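Bifunctional purine biosynthetic protein ADE5,7 (Cryptococcus neoformans var. grubii serotype A, PDB 7LVO) catalyses the second and fifth steps of de novo purine biosynthesis, with this N-terminal half holding the phosphoribosylamine–glycine ligase (GAR synthetase) activity. Local coordinates at residues Y377-V382 and R461-R466; L444-I449 and Q457-D462; V62-V67 and V98-K103. One frame throughout, in Å; residues are numbered along the deposited sequence.

Contact 1 of 3, residues Y377-V382 and R461-R466; sequences YAVSVV and RDIAYR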
loop_
_atom_site.group_PDB
_atom_site.type_symbol
_atom_site.label_atom_id
_atom_site.label_comp_id
_atom_site.label_asym_id
_atom_site.label_seq_id
_atom_site.Cartn_x
_atom_site.Cartn_y
_atom_site.Cartn_z
ATOM N N TYR A 377 11.353 13.939 9.707
ATOM C CA TYR A 377 11.087 13.186 8.491
ATOM C C TYR A 377 11.432 11.722 8.707
ATOM O O TYR A 377 12.111 11.362 9.666
ATOM C CB TYR A 377 11.895 13.743 7.301
ATOM C CG TYR A 377 11.616 15.201 7.001
ATOM C CD1 TYR A 377 12.200 16.208 7.754
ATOM C CD2 TYR A 377 10.769 15.565 5.964
ATOM C CE1 TYR A 377 11.946 17.543 7.480
ATOM C CE2 TYR A 377 10.505 16.887 5.686
ATOM C CZ TYR A 377 11.096 17.874 6.446
ATOM O OH TYR A 377 10.838 19.199 6.173
ATOM N N ALA A 378 10.947 10.881 7.797
ATOM C CA ALA A 378 11.218 9.449 7.823
ATOM C C ALA A 378 11.481 8.977 6.401
ATOM O O ALA A 378 10.888 9.485 5.441
ATOM C CB ALA A 378 10.044 8.663 8.437
ATOM N N VAL A 379 12.367 7.989 6.274
ATOM C CA VAL A 379 12.788 7.478 4.979
ATOM C C VAL A 379 12.879 5.960 5.048
ATOM O O VAL A 379 13.240 5.390 6.078
ATOM C CB VAL A 379 14.150 8.066 4.544
ATOM C CG1 VAL A 379 14.545 7.534 3.173
ATOM C CG2 VAL A 379 14.110 9.587 4.553
ATOM N N SER A 380 12.550 5.308 3.934
ATOM C CA SER A 380 12.690 3.865 3.789
ATOM C C SER A 380 13.414 3.585 2.483
ATOM O O SER A 380 13.028 4.112 1.437
ATOM C CB SER A 380 11.330 3.159 3.803
ATOM O OG SER A 380 10.506 3.585 2.730
ATOM N N VAL A 381 14.453 2.756 2.541
ATOM C CA VAL A 381 15.267 2.425 1.374
ATOM C C VAL A 381 15.251 0.911 1.203
ATOM O O VAL A 381 15.644 0.173 2.113
ATOM C CB VAL A 381 16.704 2.941 1.514
ATOM C CG1 VAL A 381 17.530 2.509 0.301
ATOM C CG2 VAL A 381 16.719 4.458 1.656
ATOM N N VAL A 382 14.811 0.456 0.035
ATOM C CA VAL A 382 14.579 -0.958 -0.223
ATOM C C VAL A 382 15.849 -1.597 -0.767
ATOM O O VAL A 382 16.531 -1.035 -1.634
ATOM C CB VAL A 382 13.401 -1.148 -1.202
ATOM C CG1 VAL A 382 13.298 -2.608 -1.636
ATOM C CG2 VAL A 382 12.092 -0.685 -0.570
ATOM N N ARG A 461 20.683 4.613 -4.533
ATOM C CA ARG A 461 21.391 5.495 -3.616
ATOM C C ARG A 461 20.799 6.897 -3.560
ATOM O O ARG A 461 21.252 7.711 -2.747
ATOM C CB ARG A 461 22.866 5.581 -4.012
ATOM C CG ARG A 461 23.593 4.243 -4.004
ATOM C CD ARG A 461 25.009 4.392 -4.547
ATOM N NE ARG A 461 25.011 4.819 -5.940
ATOM C CZ ARG A 461 26.101 5.136 -6.626
ATOM N NH1 ARG A 461 27.304 5.089 -6.073
ATOM N NH2 ARG A 461 25.982 5.511 -7.897
ATOM N N ASP A 462 19.801 7.197 -4.391
ATOM C CA ASP A 462 19.269 8.550 -4.516
ATOM C C ASP A 462 17.848 8.669 -3.970
ATOM O O ASP A 462 17.083 9.532 -4.406
ATOM C CB ASP A 462 19.304 8.994 -5.979
ATOM C CG ASP A 462 18.424 8.133 -6.866
ATOM O OD1 ASP A 462 18.186 6.957 -6.504
ATOM O OD2 ASP A 462 17.969 8.628 -7.916
ATOM N N ILE A 463 17.477 7.811 -3.018
ATOM C CA ILE A 463 16.157 7.921 -2.409
ATOM C C ILE A 463 16.021 9.286 -1.752
ATOM O O ILE A 463 16.867 9.692 -0.945
ATOM C CB ILE A 463 15.932 6.787 -1.399
ATOM C CG1 ILE A 463 15.986 5.436 -2.103
ATOM C CG2 ILE A 463 14.595 6.979 -0.677
ATOM C CD1 ILE A 463 14.902 5.212 -3.142
ATOM N N ALA A 464 14.953 10.002 -2.105
ATOM C CA ALA A 464 14.659 11.337 -1.599
ATOM C C ALA A 464 15.640 12.391 -2.107
ATOM O O ALA A 464 15.722 13.490 -1.542
ATOM C CB ALA A 464 14.630 11.360 -0.068
ATOM N N TYR A 465 16.385 12.083 -3.173
ATOM C CA TYR A 465 17.365 13.034 -3.687
ATOM C C TYR A 465 16.684 14.272 -4.258
ATOM O O TYR A 465 17.157 15.395 -4.055
ATOM C CB TYR A 465 18.243 12.364 -4.749
ATOM C CG TYR A 465 17.728 12.524 -6.166
ATOM C CD1 TYR A 465 16.740 11.685 -6.669
ATOM C CD2 TYR A 465 18.232 13.520 -6.998
ATOM C CE1 TYR A 465 16.274 11.832 -7.969
ATOM C CE2 TYR A 465 17.769 13.675 -8.292
ATOM C CZ TYR A 465 16.792 12.830 -8.772
ATOM O OH TYR A 465 16.334 12.985 -10.065
ATOM N N ARG A 466 15.568 14.089 -4.964
ATOM C CA ARG A 466 14.884 15.194 -5.618
ATOM C C ARG A 466 14.181 16.121 -4.636
ATOM O O ARG A 466 13.682 17.172 -5.052
ATOM C CB ARG A 466 13.883 14.645 -6.635
ATOM C CG ARG A 466 13.038 13.508 -6.099
ATOM C CD ARG A 466 12.322 12.776 -7.228
ATOM N NE ARG A 466 11.491 11.692 -6.715
ATOM C CZ ARG A 466 10.219 11.830 -6.372
ATOM N NH1 ARG A 466 9.597 12.993 -6.495
ATOM N NH2 ARG A 466 9.557 10.780 -5.895
#
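Val379 and Val381 both turn CG1 anti to the backbone N (chi1 -179° and 177°), while Ile463 places CG1 anti to its own carbonyl carbon (chi1 -62°) and CG2 beside it; these torsions spread the isoleucine branches over both valines. The valines sit two residues apart on strand 377-384, an inner strand of a five-stranded antiparallel sheet, flanked by 277-280 and 427-435. Both segments fall in the C-domain part of GAR synthetase, and Ile463 is the second residue of a type II beta turn, Asp462 to Tyr465. Two observations support that turn: Tyr465 N bonds to Asp462 O at 2.9 Å, and Ala464 has the left-handed backbone conformation expected at the third position. The turn places the buried Ile463 side chain against the strand. Its CB and CG1 lie 3.9 and 4.0 Å from Val381 CG2, whereas CG2 reaches toward Val379 CG1 at 3.9 Å. Both side-chain pairs are purely apolar; the isoleucine lies alongside the valines, pointing the opposite way. Ser380 points its side chain away, where OG bonds to Pro339 O, but its backbone stays in the contact: Ser380 O lies 3.9 Å from Ile463 CG2.

Contact 2 of 3, residues L444-I449 and Q457-D462; sequences LAYSGI and QTFRRD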
loop_
_atom_site.group_PDB
_atom_site.type_symbol
_atom_site.label_atom_id
_atom_site.label_comp_id
_atom_site.label_asym_id
_atom_site.label_seq_id
_atom_site.Cartn_x
_atom_site.Cartn_y
_atom_site.Cartn_z
ATOM N N LEU A 444 21.127 8.580 7.712
ATOM C CA LEU A 444 21.035 7.528 8.722
ATOM C C LEU A 444 20.561 6.217 8.109
ATOM O O LEU A 444 21.110 5.148 8.408
ATOM C CB LEU A 444 20.104 7.975 9.847
ATOM C CG LEU A 444 19.998 7.072 11.073
ATOM C CD1 LEU A 444 21.356 6.788 11.681
ATOM C CD2 LEU A 444 19.080 7.721 12.108
ATOM N N ALA A 445 19.554 6.276 7.237
ATOM C CA ALA A 445 19.078 5.062 6.577
ATOM C C ALA A 445 20.201 4.393 5.790
ATOM O O ALA A 445 20.406 3.175 5.879
ATOM C CB ALA A 445 17.897 5.394 5.661
ATOM N N TYR A 446 20.952 5.180 5.014
ATOM C CA TYR A 446 22.051 4.606 4.243
ATOM C C TYR A 446 23.208 4.163 5.128
ATOM O O TYR A 446 24.031 3.356 4.693
ATOM C CB TYR A 446 22.531 5.610 3.197
ATOM C CG TYR A 446 21.614 5.708 1.999
ATOM C CD1 TYR A 446 21.569 4.692 1.055
ATOM C CD2 TYR A 446 20.785 6.808 1.815
ATOM C CE1 TYR A 446 20.731 4.769 -0.037
ATOM C CE2 TYR A 446 19.945 6.890 0.725
ATOM C CZ TYR A 446 19.924 5.863 -0.198
ATOM O OH TYR A 446 19.094 5.933 -1.289
ATOM N N SER A 447 23.286 4.662 6.359
ATOM C CA SER A 447 24.294 4.166 7.292
ATOM C C SER A 447 24.001 2.727 7.701
ATOM O O SER A 447 24.927 1.926 7.888
ATOM C CB SER A 447 24.352 5.072 8.524
ATOM O OG SER A 447 24.657 6.405 8.156
ATOM N N GLY A 448 22.722 2.380 7.849
ATOM C CA GLY A 448 22.357 1.015 8.177
ATOM C C GLY A 448 22.540 0.041 7.034
ATOM O O GLY A 448 22.630 -1.166 7.270
ATOM N N ILE A 449 22.606 0.542 5.801
ATOM C CA ILE A 449 22.809 -0.335 4.654
ATOM C C ILE A 449 24.153 -1.042 4.755
ATOM O O ILE A 449 24.290 -2.204 4.357
ATOM C CB ILE A 449 22.699 0.467 3.343
ATOM C CG1 ILE A 449 21.344 1.167 3.245
ATOM C CG2 ILE A 449 22.934 -0.440 2.144
ATOM C CD1 ILE A 449 20.201 0.267 2.830
ATOM N N GLN A 457 22.727 -8.024 -3.826
ATOM C CA GLN A 457 21.851 -7.002 -3.265
ATOM C C GLN A 457 21.890 -5.749 -4.130
ATOM O O GLN A 457 22.953 -5.332 -4.599
ATOM C CB GLN A 457 22.260 -6.672 -1.831
ATOM C CG GLN A 457 23.636 -6.040 -1.689
ATOM C CD GLN A 457 23.987 -5.743 -0.243
ATOM O OE1 GLN A 457 23.190 -5.992 0.663
ATOM N NE2 GLN A 457 25.183 -5.213 -0.017
ATOM N N THR A 458 20.720 -5.149 -4.334
ATOM C CA THR A 458 20.574 -3.962 -5.161
ATOM C C THR A 458 19.711 -2.938 -4.436
ATOM O O THR A 458 18.786 -3.290 -3.707
ATOM C CB THR A 458 19.935 -4.295 -6.518
ATOM O OG1 THR A 458 20.563 -5.461 -7.066
ATOM C CG2 THR A 458 20.090 -3.126 -7.479
ATOM N N PHE A 459 20.024 -1.663 -4.645
ATOM C CA PHE A 459 19.251 -0.580 -4.045
ATOM C C PHE A 459 19.637 0.721 -4.731
ATOM O O PHE A 459 20.727 0.842 -5.297
ATOM C CB PHE A 459 19.489 -0.492 -2.531
ATOM C CG PHE A 459 20.911 -0.199 -2.149
ATOM C CD1 PHE A 459 21.816 -1.233 -1.947
ATOM C CD2 PHE A 459 21.348 1.105 -1.986
ATOM C CE1 PHE A 459 23.118 -0.971 -1.599
ATOM C CE2 PHE A 459 22.663 1.375 -1.647
ATOM C CZ PHE A 459 23.547 0.337 -1.446
ATOM N N ARG A 460 18.727 1.689 -4.677
ATOM C CA ARG A 460 18.974 3.023 -5.208
ATOM C C ARG A 460 19.639 3.886 -4.140
ATOM O O ARG A 460 19.215 3.893 -2.984
ATOM C CB ARG A 460 17.669 3.669 -5.673
ATOM C CG ARG A 460 17.097 3.068 -6.947
ATOM C CD ARG A 460 15.779 3.727 -7.344
ATOM N NE ARG A 460 15.900 5.177 -7.486
ATOM C CZ ARG A 460 14.960 5.960 -8.006
ATOM N NH1 ARG A 460 13.827 5.465 -8.473
ATOM N NH2 ARG A 460 15.167 7.272 -8.058
ATOM N N ARG A 461 20.683 4.613 -4.533
ATOM C CA ARG A 461 21.391 5.495 -3.616
ATOM C C ARG A 461 20.799 6.897 -3.560
ATOM O O ARG A 461 21.252 7.711 -2.747
ATOM C CB ARG A 461 22.866 5.581 -4.012
ATOM C CG ARG A 461 23.593 4.243 -4.004
ATOM C CD ARG A 461 25.009 4.392 -4.547
ATOM N NE ARG A 461 25.011 4.819 -5.940
ATOM C CZ ARG A 461 26.101 5.136 -6.626
ATOM N NH1 ARG A 461 27.304 5.089 -6.073
ATOM N NH2 ARG A 461 25.982 5.511 -7.897
ATOM N N ASP A 462 19.801 7.197 -4.391
ATOM C CA ASP A 462 19.269 8.550 -4.516
ATOM C C ASP A 462 17.848 8.669 -3.970
ATOM O O ASP A 462 17.083 9.532 -4.406
ATOM C CB ASP A 462 19.304 8.994 -5.979
ATOM C CG ASP A 462 18.424 8.133 -6.866
ATOM O OD1 ASP A 462 18.186 6.957 -6.504
ATOM O OD2 ASP A 462 17.969 8.628 -7.916
#
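Tyr446 spans the gap between helix 438-449 and the C-terminal loop holding Phe459, Arg460 and Arg461. From CB, CG runs anti to the carbonyl carbon (chi1 -77°), which aims the ring at the loop, and contact begins at the far half of the ring. CE1 lies 4.2 Å from Phe459 CD2 and 3.7 Å from Arg461 CA, and it also faces Arg460 O, which sits at the ring edge. CZ comes 3.4 Å from Arg461 O. At the tip, OH donates to Arg460 O over 2.7 Å; the C=O...O angle is 128° and the hydroxyl is tilted out of the carbonyl plane. The same OH is hydrogen-bonded to Ile463 N, so one phenol oxygen serves a backbone acceptor and a backbone donor in the loop. Three residues on, Ile449 adds a CH-pi contact: CG2 stands 4.0 Å from the centroid of the Phe459 ring, 25° off the normal and displaced toward the rim. Beyond the bonded carbonyl, Arg460 grips Asp462 side-on, NE to OD1 at 3.1 Å and NH2 to OD2 at 3.1 Å, with NE using the syn lone pair of OD1. Arg460 NH1 and Asp462 OD2 have further partners in Arg263 O and Gly267 N, tying this part of the loop to the chain around 263-267. Strand 377-384 lies alongside both segments: Val381 packs on Tyr446, and Leu383 on Ile449 and Phe459, while Ile449 also meets Val431 of strand 427-435.

Contact 3 of 3, residues V62-V67 and V98-K103; sequences VARIVV and VEWAQK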
loop_
_atom_site.group_PDB
_atom_site.type_symbol
_atom_site.label_atom_id
_atom_site.label_comp_id
_atom_site.label_asym_id
_atom_site.label_seq_id
_atom_site.Cartn_x
_atom_site.Cartn_y
_atom_site.Cartn_z
ATOM N N VAL A 62 -2.167 -4.909 23.546
ATOM C CA VAL A 62 -1.979 -6.039 22.647
ATOM C C VAL A 62 -1.111 -7.072 23.350
ATOM O O VAL A 62 -0.028 -6.746 23.847
ATOM C CB VAL A 62 -1.342 -5.598 21.316
ATOM C CG1 VAL A 62 -0.982 -6.813 20.468
ATOM C CG2 VAL A 62 -2.282 -4.670 20.568
ATOM N N ALA A 63 -1.588 -8.323 23.383
ATOM C CA ALA A 63 -0.838 -9.425 23.963
ATOM C C ALA A 63 -0.348 -10.440 22.941
ATOM O O ALA A 63 0.560 -11.217 23.256
ATOM C CB ALA A 63 -1.694 -10.157 25.007
ATOM N N ARG A 64 -0.912 -10.452 21.735
ATOM C CA ARG A 64 -0.577 -11.469 20.746
ATOM C C ARG A 64 -0.681 -10.868 19.354
ATOM O O ARG A 64 -1.693 -10.244 19.017
ATOM C CB ARG A 64 -1.513 -12.678 20.878
ATOM C CG ARG A 64 -1.196 -13.836 19.954
ATOM C CD ARG A 64 -2.245 -14.937 20.099
ATOM N NE ARG A 64 -1.921 -16.123 19.313
ATOM C CZ ARG A 64 -2.744 -17.149 19.136
ATOM N NH1 ARG A 64 -3.956 -17.156 19.661
ATOM N NH2 ARG A 64 -2.340 -18.189 18.411
ATOM N N ILE A 65 0.371 -11.052 18.559
ATOM C CA ILE A 65 0.407 -10.631 17.162
ATOM C C ILE A 65 0.738 -11.857 16.322
ATOM O O ILE A 65 1.754 -12.519 16.561
ATOM C CB ILE A 65 1.442 -9.520 16.926
ATOM C CG1 ILE A 65 0.989 -8.204 17.551
ATOM C CG2 ILE A 65 1.699 -9.339 15.438
ATOM C CD1 ILE A 65 -0.045 -7.463 16.737
ATOM N N VAL A 66 -0.122 -12.167 15.358
ATOM C CA VAL A 66 0.055 -13.314 14.480
ATOM C C VAL A 66 0.209 -12.793 13.058
ATOM O O VAL A 66 -0.654 -12.060 12.562
ATOM C CB VAL A 66 -1.117 -14.300 14.580
ATOM C CG1 VAL A 66 -0.930 -15.438 13.602
ATOM C CG2 VAL A 66 -1.253 -14.821 15.999
ATOM N N VAL A 67 1.304 -13.175 12.405
ATOM C CA VAL A 67 1.605 -12.752 11.044
ATOM C C VAL A 67 1.484 -13.981 10.160
ATOM O O VAL A 67 2.299 -14.908 10.257
ATOM C CB VAL A 67 2.998 -12.117 10.931
ATOM C CG1 VAL A 67 3.087 -11.265 9.697
ATOM C CG2 VAL A 67 3.322 -11.315 12.188
ATOM N N VAL A 98 -10.058 -18.333 8.437
ATOM C CA VAL A 98 -11.228 -17.891 9.193
ATOM C C VAL A 98 -11.537 -18.875 10.312
ATOM O O VAL A 98 -11.824 -18.474 11.446
ATOM C CB VAL A 98 -12.432 -17.708 8.254
ATOM C CG1 VAL A 98 -13.701 -17.437 9.057
ATOM C CG2 VAL A 98 -12.164 -16.573 7.276
ATOM N N GLU A 99 -11.474 -20.178 10.016
ATOM C CA GLU A 99 -11.704 -21.180 11.053
ATOM C C GLU A 99 -10.594 -21.152 12.095
ATOM O O GLU A 99 -10.855 -21.301 13.295
ATOM C CB GLU A 99 -11.816 -22.567 10.421
ATOM C CG GLU A 99 -12.122 -23.677 11.407
ATOM C CD GLU A 99 -12.309 -25.020 10.727
ATOM O OE1 GLU A 99 -12.246 -25.072 9.478
ATOM O OE2 GLU A 99 -12.518 -26.024 11.441
ATOM N N TRP A 100 -9.348 -20.955 11.659
ATOM C CA TRP A 100 -8.248 -20.816 12.607
ATOM C C TRP A 100 -8.471 -19.616 13.524
ATOM O O TRP A 100 -8.377 -19.728 14.750
ATOM C CB TRP A 100 -6.923 -20.679 11.851
ATOM C CG TRP A 100 -5.718 -20.699 12.732
ATOM C CD1 TRP A 100 -4.954 -21.783 13.046
ATOM C CD2 TRP A 100 -5.128 -19.586 13.416
ATOM N NE1 TRP A 100 -3.931 -21.417 13.880
ATOM C CE2 TRP A 100 -4.010 -20.074 14.119
ATOM C CE3 TRP A 100 -5.430 -18.226 13.492
ATOM C CZ2 TRP A 100 -3.200 -19.251 14.898
ATOM C CZ3 TRP A 100 -4.625 -17.411 14.265
ATOM C CH2 TRP A 100 -3.526 -17.924 14.958
ATOM N N ALA A 101 -8.761 -18.450 12.942
ATOM C CA ALA A 101 -8.963 -17.256 13.751
ATOM C C ALA A 101 -10.097 -17.452 14.755
ATOM O O ALA A 101 -9.991 -17.030 15.911
ATOM C CB ALA A 101 -9.256 -16.056 12.854
ATOM N N GLN A 102 -11.180 -18.105 14.334
ATOM C CA GLN A 102 -12.310 -18.320 15.234
ATOM C C GLN A 102 -11.907 -19.159 16.437
ATOM O O GLN A 102 -12.269 -18.838 17.576
ATOM C CB GLN A 102 -13.458 -18.988 14.475
ATOM C CG GLN A 102 -14.744 -19.096 15.264
ATOM C CD GLN A 102 -15.880 -19.688 14.450
ATOM O OE1 GLN A 102 -15.683 -20.143 13.324
ATOM N NE2 GLN A 102 -17.083 -19.681 15.020
ATOM N N LYS A 103 -11.157 -20.239 16.208
ATOM C CA LYS A 103 -10.730 -21.094 17.309
ATOM C C LYS A 103 -9.695 -20.421 18.202
ATOM O O LYS A 103 -9.548 -20.814 19.364
ATOM C CB LYS A 103 -10.162 -22.405 16.763
ATOM C CG LYS A 103 -11.158 -23.243 15.969
ATOM C CD LYS A 103 -12.324 -23.702 16.838
ATOM C CE LYS A 103 -13.247 -24.647 16.079
ATOM N NZ LYS A 103 -13.855 -24.005 14.878
#
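Arg64 NH1 forms a salt bridge with Glu104 OE1, the residue right after 98-103, while NH2 of the same guanidinium lies at van der Waals distance from the indole of Trp100, 3.7 Å from Trp100 CH2 and 3.8 Å from Trp100 CZ2, approaching obliquely, neither over a face nor at an edge. The setting is the Rossmann-like N domain, in which strand 62-67 is an inner strand of a four-stranded parallel sheet and helix 95-104 packs against it before leading into strand 108-111. The separation of the two elements fits a helix lying on a sheet, since Val66 CA and Ala101 CA are 9.9 Å apart. Trp100 spans most of that gap from the helix, meeting both Arg64 and the short Val66. Its chi1 of -173° sets CG opposite the backbone N and throws the six-membered ring toward the strand. Arg64 comes from the other direction, its chain fully extended from CG to NE. The two flat groups do not stack: their planes are 59° apart. Both residues also touch a crystal neighbour, so the exact pose of their outer ends may owe something to the lattice. Deeper in, the contact becomes apolar, with Leu84 from the loop after strand 81-83 touching both Val66 and Trp100. Val66 meets the indole with both methyls, CG1 at 3.8 Å and CG2 at 4.0 Å from Trp100 CH2.

Overall arrangement
Contacts 1 and 2 form one cluster in the C domain: their centres are 8 Å apart, and they share Arg461 and Asp462. Both join the loop after strand 452-453 to other elements, contact 1 to strand 377-384 and contact 2 to helix 438-449. Contact 1 is fully buried and apolar in its side-chain pairs; contact 2 is partly buried and adds a hydrogen bond and a ring contact. Contact 3 is separate, in the N domain, its centre 34 Å from that of contact 1 and 35 Å from that of contact 2. Also partly buried, it joins an inner parallel strand to a helix, and its arginine also has a salt-bridge partner, Glu104, outside both segments.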